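Local coordinates for protein Thf1 (Thermosynechococcus elongatus, PDB 5MJR) that associates with the FtsH protease complex involved in photosystem II repair and may take part in photosynthetic membrane biogenesis, at residues H35-I47 / F80-I93. Numbering follows the deposited sequence.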
loop_
_atom_site.group_PDB
_atom_site.type_symbol
_atom_site.label_atom_id
_atom_site.label_comp_id
_atom_site.label_asym_id
_atom_site.label_seq_id
_atom_site.Cartn_x
_atom_site.Cartn_y
_atom_site.Cartn_z
ATOM N N HIS A 35 7.878 15.014 -13.233
ATOM C CA HIS A 35 6.731 14.870 -14.114
ATOM C C HIS A 35 6.160 16.267 -14.369
ATOM O O HIS A 35 5.457 16.801 -13.511
ATOM C CB HIS A 35 5.661 13.947 -13.534
ATOM C CG HIS A 35 4.547 13.708 -14.453
ATOM N ND1 HIS A 35 4.645 12.865 -15.519
ATOM C CD2 HIS A 35 3.268 14.230 -14.471
ATOM C CE1 HIS A 35 3.466 12.876 -16.183
ATOM N NE2 HIS A 35 2.636 13.662 -15.565
ATOM N N THR A 36 6.382 16.778 -15.573
ATOM C CA THR A 36 6.064 18.122 -15.896
ATOM C C THR A 36 4.759 18.261 -16.678
ATOM O O THR A 36 4.269 19.399 -16.889
ATOM C CB THR A 36 7.206 18.777 -16.702
ATOM O OG1 THR A 36 7.299 18.179 -17.982
ATOM C CG2 THR A 36 8.525 18.717 -16.016
ATOM N N ARG A 37 4.218 17.145 -17.108
ATOM C CA ARG A 37 2.987 17.161 -17.926
ATOM C C ARG A 37 1.829 17.457 -17.045
ATOM O O ARG A 37 1.762 17.117 -15.860
ATOM C CB ARG A 37 2.806 15.815 -18.665
ATOM C CG ARG A 37 3.965 15.517 -19.578
ATOM C CD ARG A 37 3.662 14.223 -20.270
ATOM N NE ARG A 37 4.771 13.934 -21.165
ATOM C CZ ARG A 37 4.725 12.969 -22.062
ATOM N NH1 ARG A 37 3.651 12.201 -22.153
ATOM N NH2 ARG A 37 5.789 12.758 -22.835
ATOM N N PRO A 38 0.795 18.085 -17.614
ATOM C CA PRO A 38 -0.352 18.450 -16.809
ATOM C C PRO A 38 -1.042 17.287 -16.128
ATOM O O PRO A 38 -1.197 16.232 -16.761
ATOM C CB PRO A 38 -1.279 19.119 -17.872
ATOM C CG PRO A 38 -0.400 19.580 -18.904
ATOM C CD PRO A 38 0.686 18.617 -18.993
ATOM N N ILE A 39 -1.459 17.511 -14.893
ATOM C CA ILE A 39 -2.278 16.528 -14.149
ATOM C C ILE A 39 -3.594 17.202 -13.729
ATOM O O ILE A 39 -3.586 18.280 -13.111
ATOM C CB ILE A 39 -1.575 16.051 -12.846
ATOM C CG1 ILE A 39 -0.210 15.425 -13.196
ATOM C CG2 ILE A 39 -2.467 15.078 -12.072
ATOM C CD1 ILE A 39 0.630 15.164 -11.965
ATOM N N HIS A 40 -4.727 16.579 -14.051
ATOM C CA HIS A 40 -5.992 17.179 -13.679
ATOM C C HIS A 40 -6.110 17.447 -12.218
ATOM O O HIS A 40 -5.633 16.617 -11.397
ATOM C CB HIS A 40 -7.146 16.266 -14.144
ATOM C CG HIS A 40 -8.455 16.909 -14.114
ATOM N ND1 HIS A 40 -9.227 16.961 -12.994
ATOM C CD2 HIS A 40 -9.133 17.590 -15.099
ATOM C CE1 HIS A 40 -10.287 17.727 -13.245
ATOM N NE2 HIS A 40 -10.247 18.089 -14.528
ATOM N N SER A 41 -6.736 18.520 -11.797
ATOM C CA SER A 41 -6.951 18.828 -10.376
ATOM C C SER A 41 -7.494 17.721 -9.505
ATOM O O SER A 41 -7.110 17.607 -8.365
ATOM C CB SER A 41 -7.825 20.111 -10.188
ATOM O OG SER A 41 -9.004 19.968 -10.848
ATOM N N ILE A 42 -8.398 16.917 -10.066
ATOM C CA ILE A 42 -8.924 15.803 -9.257
ATOM C C ILE A 42 -7.756 14.928 -8.767
ATOM O O ILE A 42 -7.737 14.501 -7.578
ATOM C CB ILE A 42 -9.904 14.994 -10.109
ATOM C CG1 ILE A 42 -11.181 15.722 -10.401
ATOM C CG2 ILE A 42 -10.221 13.672 -9.435
ATOM C CD1 ILE A 42 -12.040 15.098 -11.481
ATOM N N TYR A 43 -6.842 14.641 -9.679
ATOM C CA TYR A 43 -5.744 13.723 -9.400
ATOM C C TYR A 43 -4.584 14.392 -8.685
ATOM O O TYR A 43 -3.971 13.772 -7.823
ATOM C CB TYR A 43 -5.309 13.080 -10.712
ATOM C CG TYR A 43 -6.346 12.119 -11.192
ATOM C CD1 TYR A 43 -6.478 10.855 -10.627
ATOM C CD2 TYR A 43 -7.287 12.438 -12.149
ATOM C CE1 TYR A 43 -7.430 9.957 -11.029
ATOM C CE2 TYR A 43 -8.276 11.587 -12.555
ATOM C CZ TYR A 43 -8.352 10.334 -12.014
ATOM O OH TYR A 43 -9.311 9.460 -12.362
ATOM N N ARG A 44 -4.374 15.683 -8.920
ATOM C CA ARG A 44 -3.343 16.416 -8.123
ATOM C C ARG A 44 -3.716 16.335 -6.655
ATOM O O ARG A 44 -2.800 16.178 -5.807
ATOM C CB ARG A 44 -3.217 17.855 -8.572
ATOM C CG ARG A 44 -2.593 17.974 -9.923
ATOM C CD ARG A 44 -1.983 19.349 -10.291
ATOM N NE ARG A 44 -2.767 20.519 -9.816
ATOM C CZ ARG A 44 -3.729 21.140 -10.507
ATOM N NH1 ARG A 44 -4.141 20.732 -11.695
ATOM N NH2 ARG A 44 -4.384 22.194 -9.999
ATOM N N ARG A 45 -5.011 16.418 -6.292
ATOM C CA ARG A 45 -5.367 16.343 -4.916
ATOM C C ARG A 45 -4.951 14.965 -4.293
ATOM O O ARG A 45 -4.355 14.889 -3.227
ATOM C CB ARG A 45 -6.862 16.572 -4.695
ATOM C CG ARG A 45 -7.379 17.937 -4.966
ATOM C CD ARG A 45 -8.809 18.264 -4.459
ATOM N NE ARG A 45 -9.892 17.624 -5.259
ATOM C CZ ARG A 45 -10.376 18.117 -6.431
ATOM N NH1 ARG A 45 -9.896 19.257 -6.973
ATOM N NH2 ARG A 45 -11.394 17.511 -7.070
ATOM N N PHE A 46 -5.248 13.855 -4.998
ATOM C CA PHE A 46 -4.935 12.513 -4.509
ATOM C C PHE A 46 -3.426 12.304 -4.467
ATOM O O PHE A 46 -2.867 11.749 -3.484
ATOM C CB PHE A 46 -5.667 11.474 -5.351
ATOM C CG PHE A 46 -7.098 11.235 -4.955
ATOM C CD1 PHE A 46 -8.088 12.113 -5.241
ATOM C CD2 PHE A 46 -7.409 10.069 -4.280
ATOM C CE1 PHE A 46 -9.430 11.919 -4.800
ATOM C CE2 PHE A 46 -8.700 9.776 -3.909
ATOM C CZ PHE A 46 -9.740 10.738 -4.154
ATOM N N ILE A 47 -2.714 12.737 -5.513
ATOM C CA ILE A 47 -1.279 12.545 -5.584
ATOM C C ILE A 47 -0.569 13.339 -4.515
ATOM O O ILE A 47 0.325 12.810 -3.802
ATOM C CB ILE A 47 -0.737 12.855 -6.987
ATOM C CG1 ILE A 47 -1.282 11.862 -8.009
ATOM C CG2 ILE A 47 0.774 12.900 -7.000
ATOM C CD1 ILE A 47 -1.210 12.392 -9.430
ATOM N N PHE A 80 -6.651 4.442 -7.065
ATOM C CA PHE A 80 -7.131 5.830 -7.318
ATOM C C PHE A 80 -6.805 6.245 -8.726
ATOM O O PHE A 80 -7.514 7.131 -9.234
ATOM C CB PHE A 80 -6.860 6.850 -6.235
ATOM C CG PHE A 80 -5.520 7.483 -6.156
ATOM C CD1 PHE A 80 -4.939 8.289 -7.176
ATOM C CD2 PHE A 80 -4.753 7.275 -4.998
ATOM C CE1 PHE A 80 -3.656 8.821 -6.930
ATOM C CE2 PHE A 80 -3.508 7.813 -4.829
ATOM C CZ PHE A 80 -2.952 8.525 -5.815
ATOM N N MET A 81 -5.803 5.666 -9.368
ATOM C CA MET A 81 -5.437 6.038 -10.692
ATOM C C MET A 81 -6.087 5.157 -11.764
ATOM O O MET A 81 -5.768 5.346 -12.965
ATOM C CB MET A 81 -3.901 5.979 -10.843
ATOM C CG MET A 81 -3.155 6.999 -9.989
ATOM S SD MET A 81 -3.364 8.719 -10.561
ATOM C CE MET A 81 -2.219 8.749 -11.930
ATOM N N GLU A 82 -7.033 4.276 -11.378
ATOM C CA GLU A 82 -7.570 3.330 -12.332
ATOM C C GLU A 82 -8.284 3.966 -13.539
ATOM O O GLU A 82 -8.377 3.403 -14.605
ATOM C CB GLU A 82 -8.471 2.313 -11.593
ATOM C CG GLU A 82 -9.698 2.823 -11.010
ATOM C CD GLU A 82 -10.513 1.778 -10.236
ATOM O OE1 GLU A 82 -10.228 0.584 -10.427
ATOM O OE2 GLU A 82 -11.406 2.204 -9.448
ATOM N N GLY A 83 -8.835 5.176 -13.323
ATOM C CA GLY A 83 -9.465 5.948 -14.369
ATOM C C GLY A 83 -8.719 7.128 -14.867
ATOM O O GLY A 83 -9.293 7.961 -15.575
ATOM N N TYR A 84 -7.462 7.276 -14.456
ATOM C CA TYR A 84 -6.644 8.436 -14.800
ATOM C C TYR A 84 -6.549 8.541 -16.318
ATOM O O TYR A 84 -6.211 7.642 -17.019
ATOM C CB TYR A 84 -5.248 8.298 -14.246
ATOM C CG TYR A 84 -4.395 9.543 -14.539
ATOM C CD1 TYR A 84 -4.639 10.712 -13.846
ATOM C CD2 TYR A 84 -3.463 9.557 -15.531
ATOM C CE1 TYR A 84 -3.945 11.860 -14.097
ATOM C CE2 TYR A 84 -2.764 10.739 -15.820
ATOM C CZ TYR A 84 -3.037 11.881 -15.098
ATOM O OH TYR A 84 -2.353 13.072 -15.366
ATOM N N GLN A 85 -6.745 9.796 -16.799
ATOM C CA GLN A 85 -6.475 10.112 -18.169
ATOM C C GLN A 85 -5.660 11.436 -18.215
ATOM O O GLN A 85 -5.906 12.320 -17.398
ATOM C CB GLN A 85 -7.745 10.222 -18.997
ATOM C CG GLN A 85 -8.463 8.880 -19.145
ATOM C CD GLN A 85 -7.753 7.875 -19.924
ATOM O OE1 GLN A 85 -6.849 8.212 -20.718
ATOM N NE2 GLN A 85 -8.135 6.583 -19.783
ATOM N N PRO A 86 -4.641 11.488 -19.077
ATOM C CA PRO A 86 -4.205 10.483 -20.046
ATOM C C PRO A 86 -3.390 9.344 -19.463
ATOM O O PRO A 86 -2.408 9.471 -18.788
ATOM C CB PRO A 86 -3.345 11.252 -21.049
ATOM C CG PRO A 86 -2.987 12.496 -20.403
ATOM C CD PRO A 86 -3.871 12.781 -19.257
ATOM N N GLU A 87 -3.961 8.184 -19.691
ATOM C CA GLU A 87 -3.486 6.951 -19.056
ATOM C C GLU A 87 -2.044 6.653 -19.361
ATOM O O GLU A 87 -1.404 6.048 -18.474
ATOM C CB GLU A 87 -4.384 5.762 -19.382
ATOM C CG GLU A 87 -4.498 5.406 -20.818
ATOM C CD GLU A 87 -5.747 4.481 -21.011
ATOM O OE1 GLU A 87 -5.493 3.345 -20.539
ATOM O OE2 GLU A 87 -6.853 4.558 -21.592
ATOM N N GLY A 88 -1.527 7.040 -20.482
ATOM C CA GLY A 88 -0.137 6.815 -20.777
ATOM C C GLY A 88 0.862 7.507 -19.887
ATOM O O GLY A 88 2.064 7.186 -19.970
ATOM N N ASP A 89 0.399 8.445 -19.060
ATOM C CA ASP A 89 1.228 9.135 -18.110
ATOM C C ASP A 89 1.283 8.470 -16.732
ATOM O O ASP A 89 2.072 8.913 -15.911
ATOM C CB ASP A 89 0.807 10.611 -17.925
ATOM C CG ASP A 89 1.099 11.500 -19.154
ATOM O OD1 ASP A 89 1.752 11.056 -20.132
ATOM O OD2 ASP A 89 0.753 12.666 -19.004
ATOM N N ARG A 90 0.441 7.436 -16.498
ATOM C CA ARG A 90 0.341 6.915 -15.156
ATOM C C ARG A 90 1.656 6.303 -14.601
ATOM O O ARG A 90 2.059 6.606 -13.472
ATOM C CB ARG A 90 -0.809 5.931 -15.180
ATOM C CG ARG A 90 -1.057 5.321 -13.884
ATOM C CD ARG A 90 -2.415 4.646 -13.907
ATOM N NE ARG A 90 -2.559 3.787 -15.047
ATOM C CZ ARG A 90 -3.679 3.528 -15.703
ATOM N NH1 ARG A 90 -4.877 3.993 -15.249
ATOM N NH2 ARG A 90 -3.609 2.805 -16.847
ATOM N N ASP A 91 2.370 5.598 -15.456
ATOM C CA ASP A 91 3.663 5.045 -15.001
ATOM C C ASP A 91 4.738 6.130 -14.733
ATOM O O ASP A 91 5.509 6.049 -13.762
ATOM C CB ASP A 91 4.246 4.031 -15.975
ATOM C CG ASP A 91 3.346 2.733 -16.100
ATOM O OD1 ASP A 91 2.454 2.480 -15.201
ATOM O OD2 ASP A 91 3.458 1.953 -17.100
ATOM N N ARG A 92 4.739 7.185 -15.542
ATOM C CA ARG A 92 5.652 8.274 -15.302
ATOM C C ARG A 92 5.306 8.987 -14.023
ATOM O O ARG A 92 6.196 9.432 -13.275
ATOM C CB ARG A 92 5.524 9.365 -16.460
ATOM C CG ARG A 92 6.182 8.923 -17.702
ATOM C CD ARG A 92 5.766 9.868 -18.839
ATOM N NE ARG A 92 6.475 9.694 -20.104
ATOM C CZ ARG A 92 5.944 9.341 -21.273
ATOM N NH1 ARG A 92 4.629 9.057 -21.420
ATOM N NH2 ARG A 92 6.751 9.251 -22.344
ATOM N N ILE A 93 4.049 9.121 -13.703
ATOM C CA ILE A 93 3.637 9.721 -12.457
ATOM C C ILE A 93 4.107 8.862 -11.225
ATOM O O ILE A 93 4.574 9.408 -10.239
ATOM C CB ILE A 93 2.093 9.957 -12.383
ATOM C CG1 ILE A 93 1.725 11.070 -13.407
ATOM C CG2 ILE A 93 1.616 10.261 -11.007
ATOM C CD1 ILE A 93 0.278 11.248 -13.642
HETATM O O HOH W 1 -0.082 13.660 -16.666
HETATM O O HOH W 2 5.102 10.446 -24.558
HETATM O O HOH W 3 -4.566 14.556 -16.176
HETATM O O HOH W 4 -9.305 7.061 -11.255
#
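Tyr43 lays one ring face against the edge of Tyr84, a T-shaped pair with nearly perpendicular planes that sets the first turn of helix 41-58 against the type I turn 81-84 after helix 67-80. Tyr43 CG, anti to the carbonyl carbon (chi1 -71°), turns the ring toward residues 80-93. Tyr43 CB meets Tyr84 CE1, and Tyr43 CG sits 3.5 Å from Tyr84 CD1. Tyr43 CD1 touches Met81 SD in an oblique Met-aromatic contact, while the ring edge at Tyr43 CE1 faces Phe80 O, 3.3 Å away. Tyr43 CZ comes within 3.8 Å of Tyr84 CA, and at the tip Tyr43 OH shares a water with Phe80 O and Gly83 N.

The Tyr84 hydroxyl donates to a water (2.7 Å from Tyr84 OH to the water oxygen) that also bonds His35 NE2, Pro38 O and Asp89 OD2, and accepts from a second, bound to His40 N and Gln85 O. Ile93 CG1 lies over the face of the His35 imidazole, 3.6 Å from its centroid. The extended chain of Arg37 brings NH1 to the syn side of Asp89 OD1 (3.0 Å, bent to 134°); the Arg92 guanidinium lies over the face of the Arg37 guanidinium, planes 35° apart, the carboxylate probably offsetting the two like charges. Phe46 CB rests on the Phe80 ring.

The contact joins the start of helix 41-58 and the loop before it to the end of helix 67-80 and the start of helix 90-100; Phe31 of helix 24-34 lies against Ile39, Ile47 and Ile93, and Ile203, in a loop near the end of the modelled chain, touches Tyr43 and Phe46.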